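Local coordinates for muconolactone isomerase-like protein (Thermus thermophilus, PDB 1VDH), which catalyses the hydrogen peroxide-dependent decarboxylation of Fe-coproporphyrin III (coproheme) to heme b, the last step of coproporphyrin-dependent heme biosynthesis, at residues 104-109 / 142-147; 9-14 / 111-116; 135-140 / 201-206. One frame throughout, in Å; residues are numbered along the deposited sequence.

Counted from the N terminus, contact 2 opens first, at 9-14. It closes a loop of 96 residues when 111-116 pairs with it, joining strands 10-24 and 102-116 edge to edge. Contact 1 opens before that, at 104-109 on the same strand 102-116, and closes at 142-147, so the two contacts cross. Contact 3 opens at 135-140, after contact 2 has closed, and closes at 201-206. It crosses contact 1. Contacts 1 and 3 also touch: strands 141-152 and 198-204 are neighbours, and Val142 packs on Phe203. Together the contacts tie two neighbouring strands, the interior between non-adjacent strands and a connecting loop into one antiparallel beta barrel.

Contact 1. Residues 104-109 / 142-147; sequences RSYSFY and VCFYPM
Strand segments 104-109 and 142-147 meet through side chains alone. No hydrogen bond links them. Their axes come no closer than 9.4 Å and run 69° apart, so they are not paired as neighbours in a sheet. Four side chains make the contact: Tyr106 and Phe108 on one strand, Phe144 and Pro146 on the other. Each of the three aromatic residues has CG anti to its backbone N, which sends the ring out toward the opposite strand.

The aromatic contacts centre on Phe144. Its tip atom CZ lies 3.7 Å from Phe108 CG and also touches Phe108 CB at the root of that side chain. The two rings meet obliquely, with planes at 53° and centroids 5.6 Å apart. Tyr106 meets Phe144 rim to rim, CE2 to CE1 at 4.1 Å, each atom near the plane of the other ring.

Pro146 packs its ring carbons against the two aromatic side chains of 104-109. Pro146 CB sits 3.9 Å from Phe108 CE1, the side chains crossing at a slant. Pro146 CG is 3.8 Å from Tyr106 OH, tip to tip.

The side chains of Tyr145 and Ser107 start away from the other segment. Tyr145 stacks on Phe232. It is the predicted active-site residue, and Pro146 and Met147 are predicted to bind coproheme with it. Ser107 hydrogen-bonds His70 of a second subunit. Strand 10-24 flanks 104-109, and its His19 stacks on Phe144. Trp196, from a loop, touches both Tyr106 and Pro146. Strands 198-204 and 227-237 flank 142-147 on either side.

Contact 2. Residues 9-14 / 111-116; sequences THTLEG and VVELGS
Segments 9-14 and 111-116 run antiparallel as adjacent strands, with axes 4.6 Å apart at closest. Five backbone hydrogen bonds join them. His10 with Ser116 and Leu12 with Leu114 are hydrogen-bonded pairs, each with both N-H groups in use. Gly14 N adds the shortest bond, 2.8 Å to Val112 O. Thr11 with Gly115 and Glu13 with Glu113 are the non-hydrogen-bonded pairs between them.

Glu113 shows what happens on the face that carries Thr11 and Glu13. CG is anti to the backbone N (chi1 -177°) and the chain runs on extended. CB starts the chain on that face. CG lies 3.8 Å from Thr11 CG2, and CD follows at 3.7 Å from the same methyl, so Thr11 packs along the outer half of the glutamate. At the tip, OE1 accepts a hydrogen bond from Gln191 and forms a salt bridge with Lys211 of a second subunit. OE2 accepts one from Trp198.

Glu13 bends back at chi2. Its OE2 accepts a hydrogen bond from Thr11 OG1, 2.8 Å away, through the syn lone pair, and pairs with the same Lys211. The two carboxylates are like charges, with Glu13 OE2 and Glu113 OE1 4.7 Å apart. The shared lysine probably offsets their repulsion.

Leu12 and Leu114 lie on the other face, CB to CB at 4.2 Å. Leu114 continues onto Leu121, Val128 and Leu132, close to Arg131, a residue predicted to bind coproheme. This is antiparallel strand pairing within a beta barrel, with one face contributing to a subunit interface of the homopentamer.

Contact 3. Residues 135-140 / 201-206; sequences RVPKSG and DLFSED
Val136 is the first residue of the irregular segment 135-140 to reach 201-206. Its CG1 lies 4.3 Å from Phe203 CE1, an oblique and loose touch. Pro137 makes the main apolar contact. Its CD sits over the centre of one face of the Phe203 ring, 3.9 Å from the centroid and 8° off the ring normal, a CH-pi contact. Its CG is shifted toward the root of the ring and comes within 3.6 Å of Phe203 CG. In Phe203, chi1 puts the ring under the proline and chi2 (-77°) turns its face to it.

Lys138 leaves the backbone away from 201-206, and its NZ forms a salt bridge with Glu55. Ser139 supplies the polar link. Its OG donates to Glu205 OE2 at 2.9 Å, on the syn lone pair. The Glu205 chain bends at chi2, which brings its carboxylate back to the serine. Gly140 closes the segment with a positive phi of 78°. Its CA passes 3.5 Å from Ser204 O in a CA-H...O contact. The nearest pair of CA atoms is Gly140 CA and Glu205 CA, 4.1 Å apart.

The loop thus rests on the end of strand 198-204, just before it enters strand 141-152. Strand 184-189 flanks Phe203 through Met184 and Val186, and Tyr65 of strand 61-67 touches both Val136 and Phe203. Beyond Glu205, Asp206 is the N-cap of helix 207-217.

Contact 1. Residues 104-109 / 142-147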
loop_
_atom_site.group_PDB
_atom_site.type_symbol
_atom_site.label_atom_id
_atom_site.label_comp_id
_atom_site.label_asym_id
_atom_site.label_seq_id
_atom_site.Cartn_x
_atom_site.Cartn_y
_atom_site.Cartn_z
ATOM N N ARG A 104 -17.011 4.658 3.632
ATOM C CA ARG A 104 -16.694 4.508 2.209
ATOM C C ARG A 104 -15.435 3.660 2.091
ATOM O O ARG A 104 -14.413 3.975 2.696
ATOM C CB ARG A 104 -16.458 5.864 1.536
ATOM C CG ARG A 104 -17.632 6.825 1.587
ATOM C CD ARG A 104 -17.462 7.965 0.574
ATOM N NE ARG A 104 -17.683 7.510 -0.800
ATOM C CZ ARG A 104 -17.914 8.317 -1.833
ATOM N NH1 ARG A 104 -17.949 9.634 -1.664
ATOM N NH2 ARG A 104 -18.163 7.807 -3.031
ATOM N N SER A 105 -15.505 2.581 1.319
ATOM C CA SER A 105 -14.346 1.707 1.171
ATOM C C SER A 105 -13.672 1.792 -0.195
ATOM O O SER A 105 -12.467 1.571 -0.306
ATOM C CB SER A 105 -14.723 0.258 1.490
ATOM O OG SER A 105 -15.697 -0.232 0.589
ATOM N N TYR A 106 -14.454 2.087 -1.229
ATOM C CA TYR A 106 -13.931 2.206 -2.589
ATOM C C TYR A 106 -14.963 2.931 -3.448
ATOM O O TYR A 106 -16.128 3.057 -3.064
ATOM C CB TYR A 106 -13.640 0.812 -3.177
ATOM C CG TYR A 106 -12.800 0.825 -4.443
ATOM C CD1 TYR A 106 -11.467 1.233 -4.415
ATOM C CD2 TYR A 106 -13.342 0.435 -5.670
ATOM C CE1 TYR A 106 -10.690 1.253 -5.580
ATOM C CE2 TYR A 106 -12.574 0.451 -6.839
ATOM C CZ TYR A 106 -11.254 0.859 -6.784
ATOM O OH TYR A 106 -10.493 0.865 -7.931
ATOM N N SER A 107 -14.527 3.426 -4.601
ATOM C CA SER A 107 -15.415 4.128 -5.519
ATOM C C SER A 107 -14.752 4.218 -6.880
ATOM O O SER A 107 -13.551 3.973 -7.010
ATOM C CB SER A 107 -15.732 5.544 -5.009
ATOM O OG SER A 107 -14.632 6.418 -5.188
ATOM N N PHE A 108 -15.539 4.564 -7.894
ATOM C CA PHE A 108 -15.012 4.695 -9.242
ATOM C C PHE A 108 -15.916 5.612 -10.048
ATOM O O PHE A 108 -17.139 5.459 -10.038
ATOM C CB PHE A 108 -14.919 3.327 -9.927
ATOM C CG PHE A 108 -13.931 3.283 -11.067
ATOM C CD1 PHE A 108 -12.564 3.320 -10.815
ATOM C CD2 PHE A 108 -14.368 3.199 -12.387
ATOM C CE1 PHE A 108 -11.640 3.276 -11.862
ATOM C CE2 PHE A 108 -13.456 3.154 -13.440
ATOM C CZ PHE A 108 -12.086 3.192 -13.178
ATOM N N TYR A 109 -15.312 6.610 -10.678
ATOM C CA TYR A 109 -16.051 7.543 -11.515
ATOM C C TYR A 109 -15.614 7.297 -12.954
ATOM O O TYR A 109 -14.422 7.351 -13.269
ATOM C CB TYR A 109 -15.782 8.994 -11.108
ATOM C CG TYR A 109 -16.324 10.001 -12.101
ATOM C CD1 TYR A 109 -15.527 11.047 -12.564
ATOM C CD2 TYR A 109 -17.628 9.891 -12.601
ATOM C CE1 TYR A 109 -16.008 11.959 -13.500
ATOM C CE2 TYR A 109 -18.117 10.799 -13.540
ATOM C CZ TYR A 109 -17.301 11.830 -13.984
ATOM O OH TYR A 109 -17.768 12.735 -14.914
ATOM N N VAL A 142 -23.679 -8.790 -9.918
ATOM C CA VAL A 142 -22.815 -7.851 -10.608
ATOM C C VAL A 142 -21.359 -8.165 -10.285
ATOM O O VAL A 142 -21.041 -8.646 -9.193
ATOM C CB VAL A 142 -23.093 -6.372 -10.197
ATOM C CG1 VAL A 142 -22.713 -6.134 -8.734
ATOM C CG2 VAL A 142 -22.305 -5.420 -11.103
ATOM N N CYS A 143 -20.501 -7.969 -11.278
ATOM C CA CYS A 143 -19.062 -8.136 -11.131
ATOM C C CYS A 143 -18.459 -6.838 -11.644
ATOM O O CYS A 143 -18.701 -6.452 -12.792
ATOM C CB CYS A 143 -18.524 -9.292 -11.978
ATOM S SG CYS A 143 -16.692 -9.281 -12.166
ATOM N N PHE A 144 -17.748 -6.128 -10.775
ATOM C CA PHE A 144 -17.096 -4.888 -11.176
ATOM C C PHE A 144 -15.598 -4.969 -10.964
ATOM O O PHE A 144 -15.134 -5.436 -9.924
ATOM C CB PHE A 144 -17.607 -3.674 -10.384
ATOM C CG PHE A 144 -16.744 -2.441 -10.565
ATOM C CD1 PHE A 144 -15.832 -2.059 -9.579
ATOM C CD2 PHE A 144 -16.785 -1.719 -11.752
ATOM C CE1 PHE A 144 -14.970 -0.982 -9.781
ATOM C CE2 PHE A 144 -15.928 -0.639 -11.967
ATOM C CZ PHE A 144 -15.016 -0.270 -10.980
ATOM N N TYR A 145 -14.854 -4.449 -11.932
ATOM C CA TYR A 145 -13.404 -4.392 -11.839
ATOM C C TYR A 145 -12.868 -3.338 -12.787
ATOM O O TYR A 145 -13.439 -3.108 -13.856
ATOM C CB TYR A 145 -12.760 -5.747 -12.159
ATOM C CG TYR A 145 -12.985 -6.248 -13.571
ATOM C CD1 TYR A 145 -12.042 -6.017 -14.574
ATOM C CD2 TYR A 145 -14.116 -6.994 -13.890
ATOM C CE1 TYR A 145 -12.220 -6.521 -15.859
ATOM C CE2 TYR A 145 -14.303 -7.501 -15.171
ATOM C CZ TYR A 145 -13.352 -7.260 -16.148
ATOM O OH TYR A 145 -13.543 -7.764 -17.411
ATOM N N PRO A 146 -11.851 -2.585 -12.344
ATOM C CA PRO A 146 -11.247 -1.553 -13.184
ATOM C C PRO A 146 -10.036 -2.187 -13.878
ATOM O O PRO A 146 -9.551 -3.246 -13.452
ATOM C CB PRO A 146 -10.831 -0.499 -12.162
ATOM C CG PRO A 146 -10.373 -1.332 -11.011
ATOM C CD PRO A 146 -11.430 -2.431 -10.938
ATOM N N MET A 147 -9.546 -1.555 -14.938
ATOM C CA MET A 147 -8.391 -2.093 -15.649
ATOM C C MET A 147 -7.726 -1.043 -16.525
ATOM O O MET A 147 -8.320 -0.006 -16.826
ATOM C CB MET A 147 -8.800 -3.296 -16.522
ATOM C CG MET A 147 -9.728 -2.961 -17.693
ATOM S SD MET A 147 -10.138 -4.417 -18.720
ATOM C CE MET A 147 -8.613 -4.647 -19.619
#

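Contact 2. Residues 9-14 / 111-116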
loop_
_atom_site.group_PDB
_atom_site.type_symbol
_atom_site.label_atom_id
_atom_site.label_comp_id
_atom_site.label_asym_id
_atom_site.label_seq_id
_atom_site.Cartn_x
_atom_site.Cartn_y
_atom_site.Cartn_z
ATOM N N THR A 9 -7.726 5.522 -30.602
ATOM C CA THR A 9 -8.974 4.786 -30.660
ATOM C C THR A 9 -10.145 5.766 -30.636
ATOM O O THR A 9 -10.132 6.739 -29.874
ATOM C CB THR A 9 -9.084 3.842 -29.444
ATOM O OG1 THR A 9 -7.939 2.980 -29.410
ATOM C CG2 THR A 9 -10.359 3.008 -29.510
ATOM N N HIS A 10 -11.138 5.523 -31.494
ATOM C CA HIS A 10 -12.333 6.368 -31.558
ATOM C C HIS A 10 -13.275 5.955 -30.437
ATOM O O HIS A 10 -13.417 4.767 -30.152
ATOM C CB HIS A 10 -13.074 6.174 -32.889
ATOM C CG HIS A 10 -12.216 6.367 -34.099
ATOM N ND1 HIS A 10 -11.876 7.612 -34.582
ATOM C CD2 HIS A 10 -11.635 5.469 -34.930
ATOM C CE1 HIS A 10 -11.123 7.474 -35.659
ATOM N NE2 HIS A 10 -10.962 6.183 -35.892
ATOM N N THR A 11 -13.936 6.930 -29.820
ATOM C CA THR A 11 -14.872 6.634 -28.741
ATOM C C THR A 11 -16.150 7.458 -28.813
ATOM O O THR A 11 -16.188 8.529 -29.422
ATOM C CB THR A 11 -14.254 6.882 -27.333
ATOM O OG1 THR A 11 -13.877 8.258 -27.203
ATOM C CG2 THR A 11 -13.041 5.999 -27.096
ATOM N N LEU A 12 -17.188 6.925 -28.178
ATOM C CA LEU A 12 -18.485 7.568 -28.062
ATOM C C LEU A 12 -18.801 7.485 -26.575
ATOM O O LEU A 12 -18.741 6.402 -25.988
ATOM C CB LEU A 12 -19.558 6.813 -28.856
ATOM C CG LEU A 12 -19.474 6.844 -30.385
ATOM C CD1 LEU A 12 -20.638 6.051 -30.971
ATOM C CD2 LEU A 12 -19.509 8.282 -30.880
ATOM N N GLU A 13 -19.087 8.626 -25.960
ATOM C CA GLU A 13 -19.402 8.663 -24.536
ATOM C C GLU A 13 -20.900 8.693 -24.293
ATOM O O GLU A 13 -21.639 9.358 -25.019
ATOM C CB GLU A 13 -18.759 9.884 -23.870
ATOM C CG GLU A 13 -17.260 9.756 -23.625
ATOM C CD GLU A 13 -16.452 9.671 -24.904
ATOM O OE1 GLU A 13 -16.622 10.546 -25.779
ATOM O OE2 GLU A 13 -15.645 8.732 -25.033
ATOM N N GLY A 14 -21.331 7.977 -23.257
ATOM C CA GLY A 14 -22.736 7.934 -22.902
ATOM C C GLY A 14 -22.929 8.447 -21.489
ATOM O O GLY A 14 -22.341 9.462 -21.102
ATOM N N VAL A 111 -17.232 7.033 -17.434
ATOM C CA VAL A 111 -18.245 7.385 -18.427
ATOM C C VAL A 111 -18.422 6.234 -19.418
ATOM O O VAL A 111 -17.442 5.759 -19.992
ATOM C CB VAL A 111 -17.843 8.667 -19.213
ATOM C CG1 VAL A 111 -18.893 8.996 -20.264
ATOM C CG2 VAL A 111 -17.677 9.852 -18.263
ATOM N N VAL A 112 -19.663 5.779 -19.603
ATOM C CA VAL A 112 -19.955 4.688 -20.541
ATOM C C VAL A 112 -19.260 4.993 -21.860
ATOM O O VAL A 112 -19.430 6.074 -22.433
ATOM C CB VAL A 112 -21.480 4.495 -20.748
ATOM C CG1 VAL A 112 -21.748 3.475 -21.857
ATOM C CG2 VAL A 112 -22.115 4.006 -19.448
ATOM N N GLU A 113 -18.439 4.050 -22.308
ATOM C CA GLU A 113 -17.654 4.229 -23.517
ATOM C C GLU A 113 -17.801 3.112 -24.541
ATOM O O GLU A 113 -17.768 1.931 -24.197
ATOM C CB GLU A 113 -16.180 4.354 -23.119
ATOM C CG GLU A 113 -15.217 4.623 -24.264
ATOM C CD GLU A 113 -13.785 4.334 -23.875
ATOM O OE1 GLU A 113 -13.146 5.197 -23.231
ATOM O OE2 GLU A 113 -13.302 3.230 -24.201
ATOM N N LEU A 114 -17.995 3.502 -25.797
ATOM C CA LEU A 114 -18.107 2.557 -26.898
ATOM C C LEU A 114 -16.909 2.877 -27.789
ATOM O O LEU A 114 -16.773 3.999 -28.279
ATOM C CB LEU A 114 -19.421 2.760 -27.663
ATOM C CG LEU A 114 -20.706 2.700 -26.828
ATOM C CD1 LEU A 114 -21.913 2.737 -27.752
ATOM C CD2 LEU A 114 -20.734 1.433 -25.987
ATOM N N GLY A 115 -16.014 1.911 -27.954
ATOM C CA GLY A 115 -14.833 2.152 -28.760
ATOM C C GLY A 115 -14.696 1.358 -30.041
ATOM O O GLY A 115 -15.295 0.293 -30.209
ATOM N N SER A 116 -13.886 1.899 -30.946
ATOM C CA SER A 116 -13.598 1.285 -32.234
ATOM C C SER A 116 -12.162 1.649 -32.580
ATOM O O SER A 116 -11.801 2.821 -32.566
ATOM C CB SER A 116 -14.542 1.820 -33.308
ATOM O OG SER A 116 -14.292 1.172 -34.541
#

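Contact 3. Residues 135-140 / 201-206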
loop_
_atom_site.group_PDB
_atom_site.type_symbol
_atom_site.label_atom_id
_atom_site.label_comp_id
_atom_site.label_asym_id
_atom_site.label_seq_id
_atom_site.Cartn_x
_atom_site.Cartn_y
_atom_site.Cartn_z
ATOM N N ARG A 135 -29.292 0.404 -18.922
ATOM C CA ARG A 135 -30.058 0.315 -17.686
ATOM C C ARG A 135 -29.524 -0.854 -16.883
ATOM O O ARG A 135 -29.204 -1.902 -17.442
ATOM C CB ARG A 135 -31.546 0.091 -17.968
ATOM C CG ARG A 135 -32.365 1.361 -18.098
ATOM C CD ARG A 135 -31.977 2.173 -19.325
ATOM N NE ARG A 135 -32.921 3.264 -19.555
ATOM C CZ ARG A 135 -32.870 4.102 -20.587
ATOM N NH1 ARG A 135 -33.787 5.056 -20.706
ATOM N NH2 ARG A 135 -31.894 4.005 -21.481
ATOM N N VAL A 136 -29.415 -0.663 -15.573
ATOM C CA VAL A 136 -28.928 -1.701 -14.673
ATOM C C VAL A 136 -30.021 -2.759 -14.478
ATOM O O VAL A 136 -31.145 -2.426 -14.099
ATOM C CB VAL A 136 -28.566 -1.092 -13.298
ATOM C CG1 VAL A 136 -28.149 -2.169 -12.337
ATOM C CG2 VAL A 136 -27.462 -0.058 -13.454
ATOM N N PRO A 137 -29.714 -4.042 -14.759
ATOM C CA PRO A 137 -30.708 -5.112 -14.595
ATOM C C PRO A 137 -31.181 -5.249 -13.147
ATOM O O PRO A 137 -30.434 -4.970 -12.202
ATOM C CB PRO A 137 -29.976 -6.356 -15.122
ATOM C CG PRO A 137 -28.530 -6.019 -14.965
ATOM C CD PRO A 137 -28.465 -4.567 -15.341
ATOM N N LYS A 138 -32.433 -5.663 -12.975
ATOM C CA LYS A 138 -33.030 -5.762 -11.647
ATOM C C LYS A 138 -33.082 -7.136 -10.987
ATOM O O LYS A 138 -34.006 -7.428 -10.230
ATOM C CB LYS A 138 -34.430 -5.146 -11.673
ATOM C CG LYS A 138 -34.476 -3.766 -12.314
ATOM C CD LYS A 138 -33.626 -2.771 -11.547
ATOM C CE LYS A 138 -33.631 -1.417 -12.226
ATOM N NZ LYS A 138 -32.861 -0.419 -11.444
ATOM N N SER A 139 -32.071 -7.954 -11.239
ATOM C CA SER A 139 -31.988 -9.284 -10.648
ATOM C C SER A 139 -30.580 -9.802 -10.874
ATOM O O SER A 139 -29.792 -9.184 -11.587
ATOM C CB SER A 139 -32.993 -10.237 -11.308
ATOM O OG SER A 139 -32.694 -10.431 -12.681
ATOM N N GLY A 140 -30.266 -10.939 -10.266
ATOM C CA GLY A 140 -28.956 -11.522 -10.456
ATOM C C GLY A 140 -27.813 -10.907 -9.675
ATOM O O GLY A 140 -27.991 -10.395 -8.569
ATOM N N ASP A 201 -18.344 -3.571 -15.829
ATOM C CA ASP A 201 -19.476 -4.127 -15.093
ATOM C C ASP A 201 -20.037 -5.311 -15.859
ATOM O O ASP A 201 -20.401 -5.182 -17.030
ATOM C CB ASP A 201 -20.596 -3.102 -14.934
ATOM C CG ASP A 201 -20.259 -2.029 -13.940
ATOM O OD1 ASP A 201 -20.330 -2.304 -12.722
ATOM O OD2 ASP A 201 -19.919 -0.917 -14.381
ATOM N N LEU A 202 -20.057 -6.470 -15.213
ATOM C CA LEU A 202 -20.617 -7.677 -15.815
ATOM C C LEU A 202 -21.874 -8.002 -15.012
ATOM O O LEU A 202 -21.884 -7.857 -13.792
ATOM C CB LEU A 202 -19.626 -8.848 -15.726
ATOM C CG LEU A 202 -18.220 -8.663 -16.322
ATOM C CD1 LEU A 202 -17.424 -9.965 -16.183
ATOM C CD2 LEU A 202 -18.311 -8.252 -17.785
ATOM N N PHE A 203 -22.937 -8.406 -15.701
ATOM C CA PHE A 203 -24.194 -8.747 -15.047
ATOM C C PHE A 203 -24.604 -10.149 -15.476
ATOM O O PHE A 203 -24.548 -10.479 -16.664
ATOM C CB PHE A 203 -25.286 -7.748 -15.435
ATOM C CG PHE A 203 -24.958 -6.321 -15.090
ATOM C CD1 PHE A 203 -25.073 -5.862 -13.783
ATOM C CD2 PHE A 203 -24.549 -5.434 -16.078
ATOM C CE1 PHE A 203 -24.788 -4.532 -13.464
ATOM C CE2 PHE A 203 -24.261 -4.102 -15.770
ATOM C CZ PHE A 203 -24.382 -3.652 -14.460
ATOM N N SER A 204 -25.031 -10.964 -14.515
ATOM C CA SER A 204 -25.432 -12.342 -14.804
ATOM C C SER A 204 -26.275 -12.896 -13.669
ATOM O O SER A 204 -26.240 -12.378 -12.555
ATOM C CB SER A 204 -24.184 -13.225 -14.965
ATOM O OG SER A 204 -24.525 -14.547 -15.360
ATOM N N GLU A 205 -27.020 -13.963 -13.952
ATOM C CA GLU A 205 -27.856 -14.598 -12.935
ATOM C C GLU A 205 -27.055 -15.616 -12.135
ATOM O O GLU A 205 -27.549 -16.172 -11.157
ATOM C CB GLU A 205 -29.064 -15.289 -13.578
ATOM C CG GLU A 205 -30.015 -14.345 -14.305
ATOM C CD GLU A 205 -30.622 -13.276 -13.400
ATOM O OE1 GLU A 205 -31.130 -13.616 -12.306
ATOM O OE2 GLU A 205 -30.604 -12.090 -13.791
ATOM N N ASP A 206 -25.816 -15.856 -12.558
ATOM C CA ASP A 206 -24.938 -16.816 -11.895
ATOM C C ASP A 206 -23.529 -16.231 -11.844
ATOM O O ASP A 206 -22.917 -15.992 -12.882
ATOM C CB ASP A 206 -24.934 -18.139 -12.681
ATOM C CG ASP A 206 -24.175 -19.264 -11.970
ATOM O OD1 ASP A 206 -23.475 -19.017 -10.966
ATOM O OD2 ASP A 206 -24.278 -20.418 -12.436
#